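Local coordinates for UDP-N-acetylglucosamine--peptide N-acetylglucosaminyltransferase stabilizing protein GtfB (Streptococcus gordonii, PDB 5E9T), which works with the glycosyltransferase GtfA (Gtf1) to attach the first GlcNAc, from UDP-GlcNAc, to the serine-rich repeat adhesin GspB, acting as the substrate-binding partner, at residues P27-G35 with D40-F48; L49-L59 with Y120-A128. All coordinates share one frame; numbering follows the deposited sequence.

Interaction 1: P27-G35 with D40-F48; sequences PTIVIEANG and DMISPYTYF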
loop_
_atom_site.group_PDB
_atom_site.type_symbol
_atom_site.label_atom_id
_atom_site.label_comp_id
_atom_site.label_asym_id
_atom_site.label_seq_id
_atom_site.Cartn_x
_atom_site.Cartn_y
_atom_site.Cartn_z
ATOM N N PRO B 27 30.939 41.621 -0.730
ATOM C CA PRO B 27 29.899 40.621 -0.979
ATOM C C PRO B 27 30.254 39.290 -0.335
ATOM O O PRO B 27 31.424 38.917 -0.206
ATOM C CB PRO B 27 29.863 40.513 -2.507
ATOM C CG PRO B 27 31.210 40.936 -2.937
ATOM C CD PRO B 27 31.626 42.009 -1.974
ATOM N N THR B 28 29.214 38.573 0.081
ATOM C CA THR B 28 29.360 37.315 0.798
ATOM C C THR B 28 28.675 36.205 0.014
ATOM O O THR B 28 27.522 36.355 -0.402
ATOM C CB THR B 28 28.771 37.423 2.204
ATOM O OG1 THR B 28 29.429 38.480 2.912
ATOM C CG2 THR B 28 28.952 36.124 2.962
ATOM N N ILE B 29 29.384 35.097 -0.185
ATOM C CA ILE B 29 28.887 33.966 -0.959
ATOM C C ILE B 29 28.862 32.743 -0.055
ATOM O O ILE B 29 29.892 32.366 0.519
ATOM C CB ILE B 29 29.750 33.695 -2.201
ATOM C CG1 ILE B 29 30.269 35.003 -2.798
ATOM C CG2 ILE B 29 28.964 32.907 -3.236
ATOM C CD1 ILE B 29 29.228 35.782 -3.547
ATOM N N VAL B 30 27.694 32.123 0.069
ATOM C CA VAL B 30 27.565 30.816 0.698
ATOM C C VAL B 30 27.390 29.787 -0.406
ATOM O O VAL B 30 26.506 29.927 -1.258
ATOM C CB VAL B 30 26.388 30.776 1.685
ATOM C CG1 VAL B 30 26.547 29.602 2.642
ATOM C CG2 VAL B 30 26.294 32.087 2.443
ATOM N N ILE B 31 28.246 28.764 -0.409
ATOM C CA ILE B 31 28.170 27.743 -1.451
ATOM C C ILE B 31 26.937 26.875 -1.254
ATOM O O ILE B 31 26.259 26.504 -2.220
ATOM C CB ILE B 31 29.453 26.898 -1.462
ATOM C CG1 ILE B 31 30.668 27.789 -1.706
ATOM C CG2 ILE B 31 29.355 25.798 -2.507
ATOM C CD1 ILE B 31 31.971 27.116 -1.384
ATOM N N GLU B 32 26.624 26.551 -0.001
ATOM C CA GLU B 32 25.476 25.719 0.321
ATOM C C GLU B 32 24.206 26.308 -0.280
ATOM O O GLU B 32 24.049 27.528 -0.391
ATOM C CB GLU B 32 25.355 25.592 1.845
ATOM C CG GLU B 32 24.053 25.015 2.374
ATOM C CD GLU B 32 23.809 25.395 3.825
ATOM O OE1 GLU B 32 24.040 26.572 4.174
ATOM O OE2 GLU B 32 23.394 24.521 4.619
ATOM N N ALA B 33 23.278 25.422 -0.633
ATOM C CA ALA B 33 22.046 25.740 -1.340
ATOM C C ALA B 33 20.979 26.277 -0.404
ATOM O O ALA B 33 19.786 26.232 -0.734
ATOM C CB ALA B 33 21.530 24.511 -2.095
ATOM N N ASN B 34 21.407 26.709 0.783
ATOM C CA ASN B 34 20.523 27.160 1.849
ATOM C C ASN B 34 19.462 28.132 1.347
ATOM O O ASN B 34 19.770 29.125 0.679
ATOM C CB ASN B 34 21.372 27.831 2.929
ATOM C CG ASN B 34 20.630 28.010 4.230
ATOM O OD1 ASN B 34 19.550 28.601 4.272
ATOM N ND2 ASN B 34 21.212 27.504 5.309
ATOM N N GLY B 35 18.212 27.846 1.706
ATOM C CA GLY B 35 17.077 28.626 1.268
ATOM C C GLY B 35 16.744 29.793 2.173
ATOM O O GLY B 35 16.037 30.713 1.751
ATOM N N ASP B 40 21.998 39.809 3.494
ATOM C CA ASP B 40 23.427 40.063 3.372
ATOM C C ASP B 40 24.073 39.210 2.287
ATOM O O ASP B 40 24.933 39.688 1.538
ATOM C CB ASP B 40 24.087 39.778 4.721
ATOM C CG ASP B 40 25.127 40.797 5.089
ATOM O OD1 ASP B 40 25.031 41.945 4.613
ATOM O OD2 ASP B 40 26.033 40.451 5.873
HETATM N N MSE B 41 23.668 37.948 2.182
HETATM C CA MSE B 41 24.428 36.977 1.405
HETATM C C MSE B 41 23.689 36.487 0.160
HETATM O O MSE B 41 22.533 36.842 -0.072
HETATM C CB MSE B 41 24.791 35.794 2.309
HETATM C CG MSE B 41 25.046 36.226 3.753
HETATM SE SE MSE B 41 25.620 34.836 4.998
HETATM C CE MSE B 41 25.390 35.799 6.672
ATOM N N ILE B 42 24.376 35.671 -0.639
ATOM C CA ILE B 42 23.829 35.070 -1.850
ATOM C C ILE B 42 24.450 33.689 -2.005
ATOM O O ILE B 42 25.441 33.352 -1.352
ATOM C CB ILE B 42 24.097 35.915 -3.116
ATOM C CG1 ILE B 42 25.573 36.300 -3.199
ATOM C CG2 ILE B 42 23.194 37.142 -3.170
ATOM C CD1 ILE B 42 25.985 36.769 -4.567
ATOM N N SER B 43 23.859 32.876 -2.881
ATOM C CA SER B 43 24.402 31.569 -3.207
ATOM C C SER B 43 24.216 31.315 -4.695
ATOM O O SER B 43 23.158 31.646 -5.248
ATOM C CB SER B 43 23.709 30.459 -2.406
ATOM O OG SER B 43 24.312 29.201 -2.653
ATOM N N PRO B 44 25.197 30.695 -5.359
ATOM C CA PRO B 44 25.053 30.453 -6.803
ATOM C C PRO B 44 23.870 29.567 -7.144
ATOM O O PRO B 44 23.331 29.663 -8.254
ATOM C CB PRO B 44 26.386 29.790 -7.180
ATOM C CG PRO B 44 26.885 29.195 -5.905
ATOM C CD PRO B 44 26.454 30.141 -4.827
ATOM N N TYR B 45 23.444 28.710 -6.214
ATOM C CA TYR B 45 22.306 27.839 -6.480
ATOM C C TYR B 45 20.994 28.614 -6.446
ATOM O O TYR B 45 20.116 28.397 -7.291
ATOM C CB TYR B 45 22.292 26.691 -5.474
ATOM C CG TYR B 45 23.435 25.729 -5.669
ATOM C CD1 TYR B 45 23.391 24.774 -6.673
ATOM C CD2 TYR B 45 24.565 25.783 -4.862
ATOM C CE1 TYR B 45 24.432 23.893 -6.866
ATOM C CE2 TYR B 45 25.615 24.901 -5.047
ATOM C CZ TYR B 45 25.541 23.959 -6.053
ATOM O OH TYR B 45 26.572 23.072 -6.256
ATOM N N THR B 46 20.844 29.526 -5.485
ATOM C CA THR B 46 19.612 30.284 -5.315
ATOM C C THR B 46 19.600 31.599 -6.083
ATOM O O THR B 46 18.540 32.227 -6.185
ATOM C CB THR B 46 19.383 30.580 -3.830
ATOM O OG1 THR B 46 20.494 31.322 -3.320
ATOM C CG2 THR B 46 19.254 29.290 -3.043
ATOM N N TYR B 47 20.737 32.011 -6.645
ATOM C CA TYR B 47 20.883 33.377 -7.144
ATOM C C TYR B 47 20.086 33.605 -8.424
ATOM O O TYR B 47 19.522 34.688 -8.624
ATOM C CB TYR B 47 22.368 33.676 -7.365
ATOM C CG TYR B 47 22.697 35.070 -7.852
ATOM C CD1 TYR B 47 22.734 36.145 -6.973
ATOM C CD2 TYR B 47 23.009 35.302 -9.185
ATOM C CE1 TYR B 47 23.049 37.413 -7.412
ATOM C CE2 TYR B 47 23.327 36.565 -9.632
ATOM C CZ TYR B 47 23.345 37.618 -8.743
ATOM O OH TYR B 47 23.662 38.881 -9.190
ATOM N N PHE B 48 20.027 32.607 -9.300
ATOM C CA PHE B 48 19.442 32.772 -10.625
ATOM C C PHE B 48 17.977 32.364 -10.702
ATOM O O PHE B 48 17.402 32.390 -11.796
ATOM C CB PHE B 48 20.239 31.967 -11.651
ATOM C CG PHE B 48 21.679 32.371 -11.756
ATOM C CD1 PHE B 48 22.031 33.595 -12.300
ATOM C CD2 PHE B 48 22.684 31.521 -11.324
ATOM C CE1 PHE B 48 23.357 33.968 -12.402
ATOM C CE2 PHE B 48 24.012 31.887 -11.424
ATOM C CZ PHE B 48 24.349 33.113 -11.962
#
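Ile29 and Ile42 pair as neighbours in a parallel sheet: Val30 N donates to Ile42 O at 2.9 Å with an N-H...O angle of 167°, while Ile42 N reaches Thr28 O less directly at 3.2 Å. The two isoleucines run side by side on one face, their CD1 methyls 3.5 Å apart. On the other face the selenomethionine Met41 is extended beyond CG and lies alongside Thr28; its SE comes within 3.8 Å of Val30 CG2. Past the paired strands Ser43 turns its hydroxyl back to 27-35. With OG opposite the backbone N (chi1 -176°), the oxygen lies 2.7 Å from Val30 O and 2.8 Å from Glu32 O, and its single proton can serve one or the other. The ring of Tyr45 presents its CD2 edge to Ile31 O, which lies close to the ring plane, while Tyr45 OH is hydrogen-bonded to Glu154. Ala33 CB packs against Tyr45 CB at 4.1 Å. Strand 41-42 is the outermost on this side of a parallel, Rossmann-like sheet, and a connection without any helix joins it to strand 28-30, which in turn pairs with strand 2-5. Helix 10-21 packs on the Thr28 and Met41 face, and helix 176-186 meets Ile31, Pro44 and Tyr45.

Interaction 2: L49-L59 with Y120-A128; sequences LGDEEGVDHPL and YNKQGRCFA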
loop_
_atom_site.group_PDB
_atom_site.type_symbol
_atom_site.label_atom_id
_atom_site.label_comp_id
_atom_site.label_asym_id
_atom_site.label_seq_id
_atom_site.Cartn_x
_atom_site.Cartn_y
_atom_site.Cartn_z
ATOM N N LEU B 49 17.358 31.990 -9.584
ATOM C CA LEU B 49 16.042 31.366 -9.635
ATOM C C LEU B 49 14.898 32.365 -9.765
ATOM O O LEU B 49 13.781 31.960 -10.105
ATOM C CB LEU B 49 15.850 30.489 -8.398
ATOM C CG LEU B 49 16.970 29.455 -8.274
ATOM C CD1 LEU B 49 16.814 28.607 -7.022
ATOM C CD2 LEU B 49 17.019 28.581 -9.522
ATOM N N GLY B 50 15.136 33.648 -9.513
ATOM C CA GLY B 50 14.110 34.651 -9.702
ATOM C C GLY B 50 13.306 35.005 -8.472
ATOM O O GLY B 50 12.322 35.746 -8.591
ATOM N N ASP B 51 13.683 34.500 -7.301
ATOM C CA ASP B 51 12.987 34.861 -6.074
ATOM C C ASP B 51 13.162 36.348 -5.782
ATOM O O ASP B 51 14.204 36.943 -6.070
ATOM C CB ASP B 51 13.507 34.032 -4.901
ATOM C CG ASP B 51 13.159 32.560 -5.024
ATOM O OD1 ASP B 51 11.993 32.247 -5.343
ATOM O OD2 ASP B 51 14.054 31.717 -4.801
ATOM N N GLU B 52 12.119 36.946 -5.211
ATOM C CA GLU B 52 12.148 38.352 -4.828
ATOM C C GLU B 52 12.953 38.520 -3.544
ATOM O O GLU B 52 12.714 37.821 -2.554
ATOM C CB GLU B 52 10.725 38.879 -4.646
ATOM C CG GLU B 52 10.629 40.353 -4.316
ATOM C CD GLU B 52 9.256 40.719 -3.769
ATOM O OE1 GLU B 52 8.538 39.810 -3.325
ATOM O OE2 GLU B 52 8.894 41.903 -3.789
ATOM N N GLU B 53 13.914 39.437 -3.563
ATOM C CA GLU B 53 14.815 39.604 -2.432
ATOM C C GLU B 53 14.125 40.332 -1.285
ATOM O O GLU B 53 13.223 41.149 -1.487
ATOM C CB GLU B 53 16.072 40.372 -2.850
ATOM C CG GLU B 53 16.747 39.830 -4.101
ATOM C CD GLU B 53 18.182 40.304 -4.249
ATOM O OE1 GLU B 53 18.556 41.303 -3.599
ATOM O OE2 GLU B 53 18.937 39.674 -5.019
ATOM N N GLY B 54 14.565 40.021 -0.070
ATOM C CA GLY B 54 14.045 40.691 1.106
ATOM C C GLY B 54 12.631 40.311 1.480
ATOM O O GLY B 54 11.925 41.118 2.091
ATOM N N VAL B 55 12.191 39.106 1.125
ATOM C CA VAL B 55 10.877 38.599 1.500
ATOM C C VAL B 55 11.085 37.499 2.529
ATOM O O VAL B 55 11.824 36.540 2.274
ATOM C CB VAL B 55 10.095 38.070 0.285
ATOM C CG1 VAL B 55 8.648 37.836 0.665
ATOM C CG2 VAL B 55 10.213 39.026 -0.884
ATOM N N ASP B 56 10.485 37.659 3.706
ATOM C CA ASP B 56 10.433 36.568 4.673
ATOM C C ASP B 56 8.962 36.304 5.001
ATOM O O ASP B 56 8.382 36.952 5.875
ATOM C CB ASP B 56 11.233 36.945 5.916
ATOM C CG ASP B 56 11.828 35.752 6.621
ATOM O OD1 ASP B 56 11.120 34.741 6.796
ATOM O OD2 ASP B 56 13.017 35.821 6.993
ATOM N N HIS B 57 8.382 35.299 4.338
ATOM C CA HIS B 57 7.059 34.776 4.691
ATOM C C HIS B 57 7.042 33.295 4.349
ATOM O O HIS B 57 6.422 32.868 3.367
ATOM C CB HIS B 57 5.948 35.533 3.962
ATOM C CG HIS B 57 4.578 35.275 4.515
ATOM N ND1 HIS B 57 4.336 35.120 5.864
ATOM C CD2 HIS B 57 3.377 35.152 3.902
ATOM C CE1 HIS B 57 3.045 34.909 6.057
ATOM N NE2 HIS B 57 2.442 34.923 4.882
ATOM N N PRO B 58 7.745 32.478 5.127
ATOM C CA PRO B 58 7.887 31.063 4.766
ATOM C C PRO B 58 6.580 30.295 4.848
ATOM O O PRO B 58 5.534 30.847 5.205
ATOM C CB PRO B 58 8.903 30.537 5.791
ATOM C CG PRO B 58 9.576 31.754 6.336
ATOM C CD PRO B 58 8.534 32.823 6.319
ATOM N N LEU B 59 6.633 29.012 4.514
ATOM C CA LEU B 59 5.463 28.163 4.632
ATOM C C LEU B 59 5.285 27.701 6.069
ATOM O O LEU B 59 6.257 27.428 6.780
ATOM C CB LEU B 59 5.576 26.951 3.708
ATOM C CG LEU B 59 5.025 27.101 2.293
ATOM C CD1 LEU B 59 4.782 25.733 1.690
ATOM C CD2 LEU B 59 3.748 27.922 2.302
ATOM N N TYR B 120 12.458 24.259 0.606
ATOM C CA TYR B 120 11.769 25.536 0.641
ATOM C C TYR B 120 12.709 26.626 1.137
ATOM O O TYR B 120 13.633 26.369 1.916
ATOM C CB TYR B 120 10.515 25.454 1.522
ATOM C CG TYR B 120 9.426 24.605 0.901
ATOM C CD1 TYR B 120 9.519 23.219 0.893
ATOM C CD2 TYR B 120 8.314 25.191 0.310
ATOM C CE1 TYR B 120 8.534 22.439 0.316
ATOM C CE2 TYR B 120 7.322 24.417 -0.268
ATOM C CZ TYR B 120 7.438 23.042 -0.260
ATOM O OH TYR B 120 6.458 22.266 -0.831
ATOM N N ASN B 121 12.473 27.844 0.660
ATOM C CA ASN B 121 13.271 29.007 1.002
ATOM C C ASN B 121 12.520 29.869 2.020
ATOM O O ASN B 121 11.455 29.496 2.520
ATOM C CB ASN B 121 13.627 29.782 -0.270
ATOM C CG ASN B 121 12.405 30.159 -1.090
ATOM O OD1 ASN B 121 11.304 30.288 -0.561
ATOM N ND2 ASN B 121 12.600 30.344 -2.389
ATOM N N LYS B 122 13.083 31.036 2.344
ATOM C CA LYS B 122 12.408 31.938 3.269
ATOM C C LYS B 122 11.176 32.585 2.651
ATOM O O LYS B 122 10.334 33.109 3.387
ATOM C CB LYS B 122 13.377 33.015 3.769
ATOM C CG LYS B 122 13.852 34.000 2.712
ATOM C CD LYS B 122 14.858 34.978 3.305
ATOM C CE LYS B 122 15.586 35.765 2.224
ATOM N NZ LYS B 122 16.846 36.373 2.737
ATOM N N GLN B 123 11.049 32.557 1.326
ATOM C CA GLN B 123 9.877 33.111 0.660
ATOM C C GLN B 123 8.721 32.126 0.587
ATOM O O GLN B 123 7.661 32.479 0.060
ATOM C CB GLN B 123 10.236 33.580 -0.755
ATOM C CG GLN B 123 11.321 34.654 -0.832
ATOM C CD GLN B 123 12.726 34.091 -0.690
ATOM O OE1 GLN B 123 12.909 32.936 -0.309
ATOM N NE2 GLN B 123 13.725 34.906 -1.000
ATOM N N GLY B 124 8.897 30.908 1.096
ATOM C CA GLY B 124 7.850 29.910 1.090
ATOM C C GLY B 124 7.744 29.091 -0.176
ATOM O O GLY B 124 6.924 28.165 -0.227
ATOM N N ARG B 125 8.521 29.410 -1.204
ATOM C CA ARG B 125 8.517 28.631 -2.433
ATOM C C ARG B 125 9.404 27.397 -2.302
ATOM O O ARG B 125 10.349 27.368 -1.511
ATOM C CB ARG B 125 8.992 29.481 -3.608
ATOM C CG ARG B 125 8.435 29.018 -4.932
ATOM C CD ARG B 125 9.204 29.596 -6.098
ATOM N NE ARG B 125 10.645 29.477 -5.911
ATOM C CZ ARG B 125 11.495 29.182 -6.887
ATOM N NH1 ARG B 125 11.042 28.950 -8.108
ATOM N NH2 ARG B 125 12.794 29.100 -6.642
ATOM N N CYS B 126 9.088 26.372 -3.094
ATOM C CA CYS B 126 9.934 25.188 -3.201
ATOM C C CYS B 126 10.863 25.376 -4.394
ATOM O O CYS B 126 10.427 25.303 -5.548
ATOM C CB CYS B 126 9.081 23.931 -3.354
ATOM S SG CYS B 126 9.982 22.443 -3.864
ATOM N N PHE B 127 12.143 25.624 -4.115
ATOM C CA PHE B 127 13.117 25.905 -5.160
ATOM C C PHE B 127 13.925 24.688 -5.591
ATOM O O PHE B 127 14.626 24.762 -6.607
ATOM C CB PHE B 127 14.073 27.021 -4.709
ATOM C CG PHE B 127 14.986 26.632 -3.584
ATOM C CD1 PHE B 127 14.540 26.646 -2.275
ATOM C CD2 PHE B 127 16.301 26.275 -3.835
ATOM C CE1 PHE B 127 15.383 26.293 -1.239
ATOM C CE2 PHE B 127 17.148 25.923 -2.803
ATOM C CZ PHE B 127 16.689 25.931 -1.504
ATOM N N ALA B 128 13.847 23.579 -4.863
ATOM C CA ALA B 128 14.676 22.430 -5.189
ATOM C C ALA B 128 13.982 21.142 -4.780
ATOM O O ALA B 128 13.308 21.089 -3.747
ATOM C CB ALA B 128 16.044 22.524 -4.507
#
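Lys122 runs its aliphatic chain past the backbone carbonyl of Val55. Its CB lies 4.1 Å from Val55 O; CG, placed between the backbone N and the carbonyl carbon (chi1 67°), comes to 3.3 Å of the same oxygen, CD to 3.6 Å and CE to 3.8 Å. NZ then leaves the contact for a salt bridge with Asp39 and a hydrogen bond to Leu37 O. Lys122 O accepts a weak hydrogen bond from His57 N at 3.1 Å, and the ring of Pro58 packs against that same oxygen. Lys122 and Gln123 are the central residues of a type I turn from Asn121 to Gly124, closed by Gly124 N to Asn121 O at 3.3 Å. With Gly124 at positive phi and Asn121 N hydrogen-bonded to Arg125 O, this is the type I turn plus G1 bulge of a beta hairpin, joining strands 114-120 and 126-132; a classic bulge follows, Phe127 and Ala128 both facing Arg119. Asp51 forms a salt bridge with Arg125 by charge alone, OD1 sitting over one face of the guanidinium, 3.1 Å from NE, with the two planes 75° apart. Arg125 NH2 donates to Tyr144 O and NH1, weakly, to Ser145 O. Leu49 CD1 meets Phe127 CB, and Leu59 reaches the Tyr120 ring, CD1 to CE2 3.5 Å. The His57 ring meets that of Tyr255 of the GtfA (Gtf1) subunit, planes about 10° apart, and Pro58 O accepts a weak hydrogen bond from that tyrosine's hydroxyl.

In the fold
Interaction 1 is buried at one side of the parallel sheet, whereas interaction 2 is partly exposed and lays an irregular loop over a hairpin turn of the long antiparallel sheet. They follow each other along the chain, Phe48 leading directly into Leu49, and their centres are about 13 Å apart. The first relies on backbone pairing and apolar side chains, with the Ser43 hydroxyl as the polar side-chain link between the segments; the second mixes charge, long aliphatic chains and carbonyl oxygens, and alone of the two touches a GtfA subunit. They meet directly as well: Gly35 O is 3.0 Å from Lys122 N, a probable hydrogen bond, and the Phe127 ring packs on Ala33 and Gly35, joining the loop after strand 28-30 to the hairpin.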